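Local coordinates for membrane-fusion protein (Streptococcus pneumoniae, PDB 5XU0) that probably serves as the membrane-fusion component of a MacAB-like efflux pump, six copies assembling into a channel-like structure, at residues Gln15-Asp20 with Val167-Val172; Asp25-Leu30 with Leu43-Ser48; Lys36-Gln41 with Thr145-Val150. The protein carries 2 engineered substitutions. All coordinates share one frame; numbering follows the deposited sequence.

Interaction 1: Gln15-Asp20 with Val167-Val172; sequences QYVYFD and VMVHIV
Val17 and Val169 stand next to each other on one face of the sheet, Val17 CG2 3.4 Å from Val169 CB. Gln15 and Ile171 continue this face: Gln15 CB meets Ile171 CG1 at 3.7 Å, and Val169 and Ile171 also pack on Leu43 of strand 42-46. Just past the end of strand 14-18, methyl CE of selenomethionine Met168 reaches Phe19 CD1 at 4.0 Å. On the other face the Tyr16 and His170 rings stack face to face, with centroids 3.9 Å apart and planes 19° apart. Tyr16 CE1 sits over the centre of the imidazole; chi1 of -175° puts His170 CG anti to the backbone N. His170 NE2 is hydrogen-bonded to Glu14, and the ring forms an edge-to-face pair with Tyr219 of a third subunit. Asn156 of a second subunit bonds through OD1 to Tyr16 N and through its backbone O to Tyr18 OH, so strand 14-18 also takes part in a subunit contact. Paired backbone bonds join Gln15 to Ile171, and Val17 N donates to Val169 O (2.8 Å). Val17 O accepts in its carbonyl plane from both Val169 N (3.1 Å) and Met168 N (2.8 Å). This shared acceptor marks a classic beta bulge in an antiparallel sheet of the barrel-sandwich domain.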
# COMPACT_ATOMS: atom_id res chain seq x y z
N GLN B 15 -12.24 -23.27 3.81
CA GLN B 15 -12.54 -21.87 4.02
C GLN B 15 -11.42 -21.22 4.82
O GLN B 15 -11.02 -21.73 5.87
CB GLN B 15 -13.88 -21.69 4.75
CG GLN B 15 -14.31 -20.24 4.89
CD GLN B 15 -15.52 -20.07 5.78
OE1 GLN B 15 -15.51 -20.49 6.94
NE2 GLN B 15 -16.57 -19.46 5.25
N TYR B 16 -10.91 -20.11 4.29
CA TYR B 16 -10.01 -19.22 5.00
C TYR B 16 -10.78 -17.97 5.40
O TYR B 16 -11.53 -17.41 4.60
CB TYR B 16 -8.82 -18.80 4.13
CG TYR B 16 -7.94 -19.93 3.62
CD1 TYR B 16 -6.82 -20.33 4.34
CD2 TYR B 16 -8.21 -20.56 2.41
CE1 TYR B 16 -6.01 -21.35 3.88
CE2 TYR B 16 -7.39 -21.58 1.95
CZ TYR B 16 -6.30 -21.97 2.69
OH TYR B 16 -5.48 -22.98 2.23
N VAL B 17 -10.60 -17.54 6.64
CA VAL B 17 -11.06 -16.22 7.06
C VAL B 17 -9.81 -15.43 7.44
O VAL B 17 -9.04 -15.81 8.34
CB VAL B 17 -12.10 -16.27 8.19
CG1 VAL B 17 -13.23 -17.23 7.81
CG2 VAL B 17 -11.52 -16.62 9.55
N TYR B 18 -9.57 -14.37 6.67
CA TYR B 18 -8.46 -13.45 6.85
C TYR B 18 -8.93 -12.23 7.61
O TYR B 18 -10.12 -11.90 7.61
CB TYR B 18 -7.88 -13.00 5.50
CG TYR B 18 -7.62 -14.11 4.49
CD1 TYR B 18 -6.45 -14.85 4.52
CD2 TYR B 18 -8.53 -14.38 3.48
CE1 TYR B 18 -6.20 -15.84 3.59
CE2 TYR B 18 -8.29 -15.37 2.54
CZ TYR B 18 -7.13 -16.10 2.60
OH TYR B 18 -6.88 -17.09 1.67
N PHE B 19 -7.99 -11.56 8.26
CA PHE B 19 -8.31 -10.33 8.98
C PHE B 19 -8.83 -9.27 8.02
O PHE B 19 -8.42 -9.18 6.86
CB PHE B 19 -7.08 -9.82 9.73
CG PHE B 19 -7.35 -8.61 10.58
CD1 PHE B 19 -7.88 -8.74 11.85
CD2 PHE B 19 -7.06 -7.34 10.10
CE1 PHE B 19 -8.13 -7.63 12.63
CE2 PHE B 19 -7.31 -6.22 10.88
CZ PHE B 19 -7.84 -6.37 12.14
N ASP B 20 -9.76 -8.45 8.52
CA ASP B 20 -10.35 -7.37 7.73
C ASP B 20 -10.40 -6.12 8.60
O ASP B 20 -11.22 -6.03 9.51
CB ASP B 20 -11.74 -7.74 7.23
CG ASP B 20 -12.27 -6.78 6.17
OD1 ASP B 20 -11.68 -5.69 6.00
OD2 ASP B 20 -13.28 -7.12 5.52
N VAL B 167 -4.05 -14.94 7.61
CA VAL B 167 -5.01 -16.01 7.84
C VAL B 167 -5.32 -16.06 9.33
O VAL B 167 -4.43 -16.31 10.15
CB VAL B 167 -4.47 -17.37 7.36
CG1 VAL B 167 -5.46 -18.48 7.69
CG2 VAL B 167 -4.14 -17.33 5.87
N MSE B 168 -6.58 -15.84 9.68
CA MSE B 168 -6.96 -15.90 11.09
C MSE B 168 -7.58 -17.24 11.45
O MSE B 168 -7.29 -17.78 12.52
CB MSE B 168 -7.91 -14.77 11.44
CG MSE B 168 -7.25 -13.65 12.23
SE MSE B 168 -8.54 -12.66 13.28
CE MSE B 168 -9.76 -12.22 11.84
N VAL B 169 -8.41 -17.81 10.57
CA VAL B 169 -8.96 -19.13 10.83
C VAL B 169 -9.06 -19.91 9.53
O VAL B 169 -9.55 -19.39 8.52
CB VAL B 169 -10.33 -19.07 11.54
CG1 VAL B 169 -11.07 -20.39 11.44
CG2 VAL B 169 -10.15 -18.70 12.99
N HIS B 170 -8.59 -21.16 9.55
CA HIS B 170 -8.63 -22.05 8.40
C HIS B 170 -9.35 -23.33 8.80
O HIS B 170 -8.95 -24.00 9.76
CB HIS B 170 -7.22 -22.37 7.90
CG HIS B 170 -7.20 -23.19 6.65
ND1 HIS B 170 -6.07 -23.85 6.21
CD2 HIS B 170 -8.17 -23.45 5.74
CE1 HIS B 170 -6.34 -24.49 5.09
NE2 HIS B 170 -7.61 -24.26 4.78
N ILE B 171 -10.41 -23.65 8.05
CA ILE B 171 -11.25 -24.81 8.30
C ILE B 171 -11.40 -25.58 7.00
O ILE B 171 -11.35 -24.99 5.91
CB ILE B 171 -12.64 -24.41 8.87
CG1 ILE B 171 -13.54 -23.82 7.78
CG2 ILE B 171 -12.50 -23.40 9.99
CD1 ILE B 171 -14.28 -24.87 6.98
N VAL B 172 -11.58 -26.89 7.10
CA VAL B 172 -11.68 -27.72 5.90
C VAL B 172 -12.43 -29.00 6.23
O VAL B 172 -12.22 -29.61 7.28
CB VAL B 172 -10.28 -28.01 5.31
CG1 VAL B 172 -9.34 -28.50 6.37
CG2 VAL B 172 -10.37 -29.02 4.21

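Interaction 2: Asp25-Leu30 with Leu43-Ser48; sequences DLDEIL and LVKYSS
Lys45 O is approached by two successive amides of the facing strand: Asp27 N, at 3.1 Å and in the carbonyl plane, and Glu28 N, weakly, at 3.5 Å. Asp27 and Glu28 thus both oppose Lys45, a classic beta bulge, and the antiparallel ladder resumes with Lys45 N donating to Glu28 O at 3.1 Å (N-H...O angle 171°). At the other end Ser47 N donates to Asp25 O at 2.9 Å. That carbonyl oxygen also lies in the plane of the Tyr46 ring, at its edge, 3.2 Å from Tyr46 CD1; chi1 of -65° places Tyr46 CG anti to its carbonyl carbon and beside the backbone N. The Tyr46 side chain also touches Met168 of strand 167-172. Ile29 CG2 and Val44 CG1 meet at 3.6 Å, their side chains side by side; separately, the exposed Leu30 lays CD1 against Leu43 CA. Asp25 OD1 forms a salt bridge with Lys159 of the same chain. Asp27 and Lys45 run alongside each other, but Asp27 OD1 stays 4.2 Å from Lys45 NZ, too far for a salt bridge, and Lys45 touches a crystal neighbour. Cohesion therefore rests chiefly on backbone bonds and apolar packing; attraction between Asp27 and Lys45 probably adds little.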
# COMPACT_ATOMS: atom_id res chain seq x y z
N ASP B 25 -12.15 -4.03 14.83
CA ASP B 25 -11.23 -4.64 15.77
C ASP B 25 -11.75 -6.02 16.16
O ASP B 25 -12.96 -6.27 16.18
CB ASP B 25 -11.06 -3.79 17.03
CG ASP B 25 -10.29 -2.51 16.77
OD1 ASP B 25 -9.47 -2.49 15.83
OD2 ASP B 25 -10.51 -1.52 17.50
N LEU B 26 -10.82 -6.92 16.48
CA LEU B 26 -11.16 -8.29 16.85
C LEU B 26 -11.38 -8.39 18.35
O LEU B 26 -10.61 -7.84 19.15
CB LEU B 26 -10.05 -9.25 16.43
CG LEU B 26 -10.00 -10.65 17.07
CD1 LEU B 26 -11.29 -11.43 16.85
CD2 LEU B 26 -8.79 -11.43 16.58
N ASP B 27 -12.45 -9.10 18.74
CA ASP B 27 -12.70 -9.40 20.14
C ASP B 27 -12.22 -10.80 20.47
O ASP B 27 -11.19 -10.98 21.13
CB ASP B 27 -14.18 -9.25 20.47
CG ASP B 27 -14.47 -9.39 21.96
OD1 ASP B 27 -15.64 -9.57 22.33
OD2 ASP B 27 -13.50 -9.33 22.75
N GLU B 28 -12.97 -11.81 20.03
CA GLU B 28 -12.61 -13.21 20.21
C GLU B 28 -12.75 -13.96 18.89
O GLU B 28 -13.44 -13.52 17.96
CB GLU B 28 -13.49 -13.89 21.26
CG GLU B 28 -13.63 -13.16 22.58
CD GLU B 28 -14.68 -13.80 23.47
OE1 GLU B 28 -14.90 -15.02 23.32
OE2 GLU B 28 -15.28 -13.09 24.31
N ILE B 29 -12.11 -15.13 18.83
CA ILE B 29 -12.23 -16.02 17.68
C ILE B 29 -13.07 -17.27 18.00
O ILE B 29 -13.47 -17.98 17.07
CB ILE B 29 -10.84 -16.39 17.13
CG1 ILE B 29 -10.02 -15.12 16.86
CG2 ILE B 29 -10.91 -17.23 15.88
CD1 ILE B 29 -8.75 -15.38 16.08
N LEU B 30 -13.36 -17.54 19.27
CA LEU B 30 -14.41 -18.46 19.70
C LEU B 30 -14.35 -19.85 19.06
O LEU B 30 -15.34 -20.60 19.14
CB LEU B 30 -15.80 -17.82 19.48
CG LEU B 30 -16.37 -17.38 18.12
CD1 LEU B 30 -16.79 -18.56 17.27
CD2 LEU B 30 -17.52 -16.41 18.31
N LEU B 43 -17.39 -18.05 13.57
CA LEU B 43 -16.00 -18.39 13.86
C LEU B 43 -15.12 -17.21 14.22
O LEU B 43 -13.99 -17.44 14.65
CB LEU B 43 -15.34 -19.12 12.68
CG LEU B 43 -16.05 -20.26 11.97
CD1 LEU B 43 -16.86 -19.66 10.87
CD2 LEU B 43 -15.05 -21.27 11.44
N VAL B 44 -15.56 -15.98 14.01
CA VAL B 44 -14.87 -14.81 14.55
C VAL B 44 -15.93 -13.76 14.86
O VAL B 44 -16.91 -13.62 14.14
CB VAL B 44 -13.80 -14.22 13.59
CG1 VAL B 44 -12.55 -15.09 13.50
CG2 VAL B 44 -14.38 -13.99 12.22
N LYS B 45 -15.71 -13.02 15.95
CA LYS B 45 -16.57 -11.91 16.33
C LYS B 45 -15.71 -10.67 16.49
O LYS B 45 -14.83 -10.63 17.37
CB LYS B 45 -17.35 -12.21 17.61
CG LYS B 45 -17.83 -10.96 18.36
CD LYS B 45 -19.28 -10.63 18.02
CE LYS B 45 -19.73 -9.37 18.74
NZ LYS B 45 -19.20 -9.31 20.13
N TYR B 46 -15.93 -9.67 15.64
CA TYR B 46 -15.35 -8.36 15.85
C TYR B 46 -16.17 -7.59 16.89
O TYR B 46 -17.32 -7.92 17.17
CB TYR B 46 -15.29 -7.58 14.54
CG TYR B 46 -14.39 -8.15 13.47
CD1 TYR B 46 -13.07 -7.74 13.34
CD2 TYR B 46 -14.87 -9.08 12.55
CE1 TYR B 46 -12.24 -8.25 12.35
CE2 TYR B 46 -14.05 -9.60 11.56
CZ TYR B 46 -12.74 -9.18 11.47
OH TYR B 46 -11.93 -9.69 10.48
N SER B 47 -15.56 -6.56 17.47
CA SER B 47 -16.23 -5.76 18.49
C SER B 47 -17.33 -4.92 17.85
O SER B 47 -17.06 -4.02 17.06
CB SER B 47 -15.23 -4.86 19.21
OG SER B 47 -15.90 -3.81 19.88
N SER B 48 -18.58 -5.20 18.23
CA SER B 48 -19.76 -4.65 17.57
C SER B 48 -20.23 -3.32 18.18
O SER B 48 -21.39 -2.95 17.99
CB SER B 48 -20.89 -5.67 17.61
OG SER B 48 -20.97 -6.30 18.88

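Interaction 3: Lys36-Gln41 with Thr145-Val150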
# COMPACT_ATOMS: atom_id res chain seq x y z
N LYS B 36 -15.04 -29.36 15.27
CA LYS B 36 -16.00 -29.55 14.20
C LYS B 36 -16.91 -28.34 14.12
O LYS B 36 -17.41 -27.86 15.15
CB LYS B 36 -16.82 -30.82 14.42
CG LYS B 36 -17.44 -31.39 13.14
CD LYS B 36 -18.88 -30.91 12.94
CE LYS B 36 -19.36 -31.17 11.52
NZ LYS B 36 -20.81 -30.86 11.35
N VAL B 37 -17.10 -27.82 12.92
CA VAL B 37 -17.97 -26.68 12.68
C VAL B 37 -18.94 -27.06 11.56
O VAL B 37 -18.58 -27.80 10.64
CB VAL B 37 -17.17 -25.41 12.31
CG1 VAL B 37 -16.37 -24.93 13.50
CG2 VAL B 37 -16.26 -25.67 11.12
N SER B 38 -20.16 -26.56 11.66
CA SER B 38 -21.16 -26.79 10.63
C SER B 38 -21.51 -25.47 9.95
O SER B 38 -21.30 -24.38 10.50
CB SER B 38 -22.42 -27.44 11.21
OG SER B 38 -23.27 -27.90 10.17
N GLU B 39 -22.05 -25.60 8.75
CA GLU B 39 -22.41 -24.44 7.93
C GLU B 39 -23.35 -23.51 8.67
O GLU B 39 -24.46 -23.90 9.04
CB GLU B 39 -23.05 -24.93 6.63
CG GLU B 39 -23.64 -23.84 5.76
CD GLU B 39 -24.07 -24.37 4.41
OE1 GLU B 39 -23.61 -25.47 4.02
OE2 GLU B 39 -24.87 -23.69 3.72
N GLY B 40 -22.88 -22.28 8.91
CA GLY B 40 -23.65 -21.26 9.59
C GLY B 40 -23.04 -20.83 10.92
O GLY B 40 -23.30 -19.70 11.36
N GLN B 41 -22.25 -21.69 11.55
CA GLN B 41 -21.68 -21.37 12.85
C GLN B 41 -20.70 -20.21 12.74
O GLN B 41 -19.92 -20.11 11.79
CB GLN B 41 -20.96 -22.59 13.44
CG GLN B 41 -20.27 -22.30 14.76
CD GLN B 41 -19.60 -23.52 15.37
OE1 GLN B 41 -19.78 -24.64 14.90
NE2 GLN B 41 -18.83 -23.30 16.43
N THR B 145 -18.84 -21.64 5.89
CA THR B 145 -19.50 -21.94 4.64
C THR B 145 -19.70 -23.43 4.41
O THR B 145 -20.17 -23.83 3.34
CB THR B 145 -18.73 -21.34 3.46
OG1 THR B 145 -17.33 -21.45 3.71
CG2 THR B 145 -19.09 -19.88 3.27
N LEU B 146 -19.41 -24.26 5.41
CA LEU B 146 -19.44 -25.70 5.17
C LEU B 146 -19.34 -26.45 6.49
O LEU B 146 -18.85 -25.92 7.49
CB LEU B 146 -18.29 -26.13 4.25
CG LEU B 146 -16.90 -25.84 4.81
CD1 LEU B 146 -15.93 -26.98 4.53
CD2 LEU B 146 -16.35 -24.53 4.25
N GLU B 147 -19.83 -27.69 6.47
CA GLU B 147 -19.43 -28.65 7.49
C GLU B 147 -17.94 -28.92 7.36
O GLU B 147 -17.45 -29.25 6.28
CB GLU B 147 -20.21 -29.96 7.32
CG GLU B 147 -21.61 -29.95 7.89
CD GLU B 147 -22.66 -29.62 6.86
OE1 GLU B 147 -22.57 -28.54 6.23
OE2 GLU B 147 -23.58 -30.45 6.66
N GLY B 148 -17.21 -28.76 8.46
CA GLY B 148 -15.78 -28.95 8.37
C GLY B 148 -15.12 -28.99 9.73
O GLY B 148 -15.78 -28.90 10.77
N THR B 149 -13.80 -29.14 9.69
CA THR B 149 -12.96 -29.17 10.87
C THR B 149 -11.95 -28.03 10.77
O THR B 149 -11.32 -27.84 9.73
CB THR B 149 -12.23 -30.51 10.99
OG1 THR B 149 -13.19 -31.58 10.98
CG2 THR B 149 -11.42 -30.57 12.29
N VAL B 150 -11.82 -27.26 11.85
CA VAL B 150 -10.93 -26.10 11.84
C VAL B 150 -9.50 -26.60 12.02
O VAL B 150 -9.19 -27.36 12.95
CB VAL B 150 -11.34 -25.08 12.92
CG1 VAL B 150 -12.85 -24.91 12.94
CG2 VAL B 150 -10.86 -25.45 14.30
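Lys36-Val37 and Gly148-Thr149 pair antiparallel, with Val37 and Gly148 forming a hydrogen-bonded pair and Lys36 and Thr149 a non-hydrogen-bonded one. Val37 N donates to Gly148 O at 2.7 Å with an N-H...O angle of 178°, and Gly148 N returns a bond of the same length to Val37 O at 166°. CA-H...O contacts from Lys36 and Glu147 flank these bonds. Beyond the pair, the chain enters a type II beta turn from Ser38 to Gln41, closed by Gln41 N on Ser38 O (3.0 Å). Among the side chains, Val37 crosses Val150 at about a right angle, CG1 to CG1, at 3.6 Å. Chi1 of -68° puts Val37 CG1 anti to the carbonyl carbon; CG2 rests against Gly148 O. Lys36 lies alongside Glu147, both exposed, but Lys36 NZ approaches the methylene Glu147 CG (3.7 Å) rather than the carboxylate. Glu39 OE1 and Glu147 OE1 come within 3.9 Å, an approach of like charges that is probably unfavourable, though both residues are exposed to solvent. Strand 36-37 is one of the two edge strands of this four-stranded sheet within the chain; strand 148-153 lies between it and strand 167-172, whose Ile171 packs on Leu146.

Overall arrangement
Interactions 1 and 3 occupy the two outer seams of one antiparallel sheet, ordered 14-18, 167-172, 148-153, 36-37, with centres about 12 Å apart. The middle seam joins them: Val172 N lies 2.8 Å from Thr149 O, a probable hydrogen bond, and Ile171 CG2 lies 3.3 Å from Val150 CG1. Interaction 2 belongs to a second sheet, its centre about 13 Å from that of interaction 1, and the two pack through Val169 CG2 on Ile29 CG2 (3.3 Å) and Met168 SE on Leu26 CD2 (3.5 Å). Interactions 2 and 3 alternate along the chain without touching beyond adjoining segments. Both are nested within the loop closed by interaction 1, which also contains the helices 49-77 and 109-138.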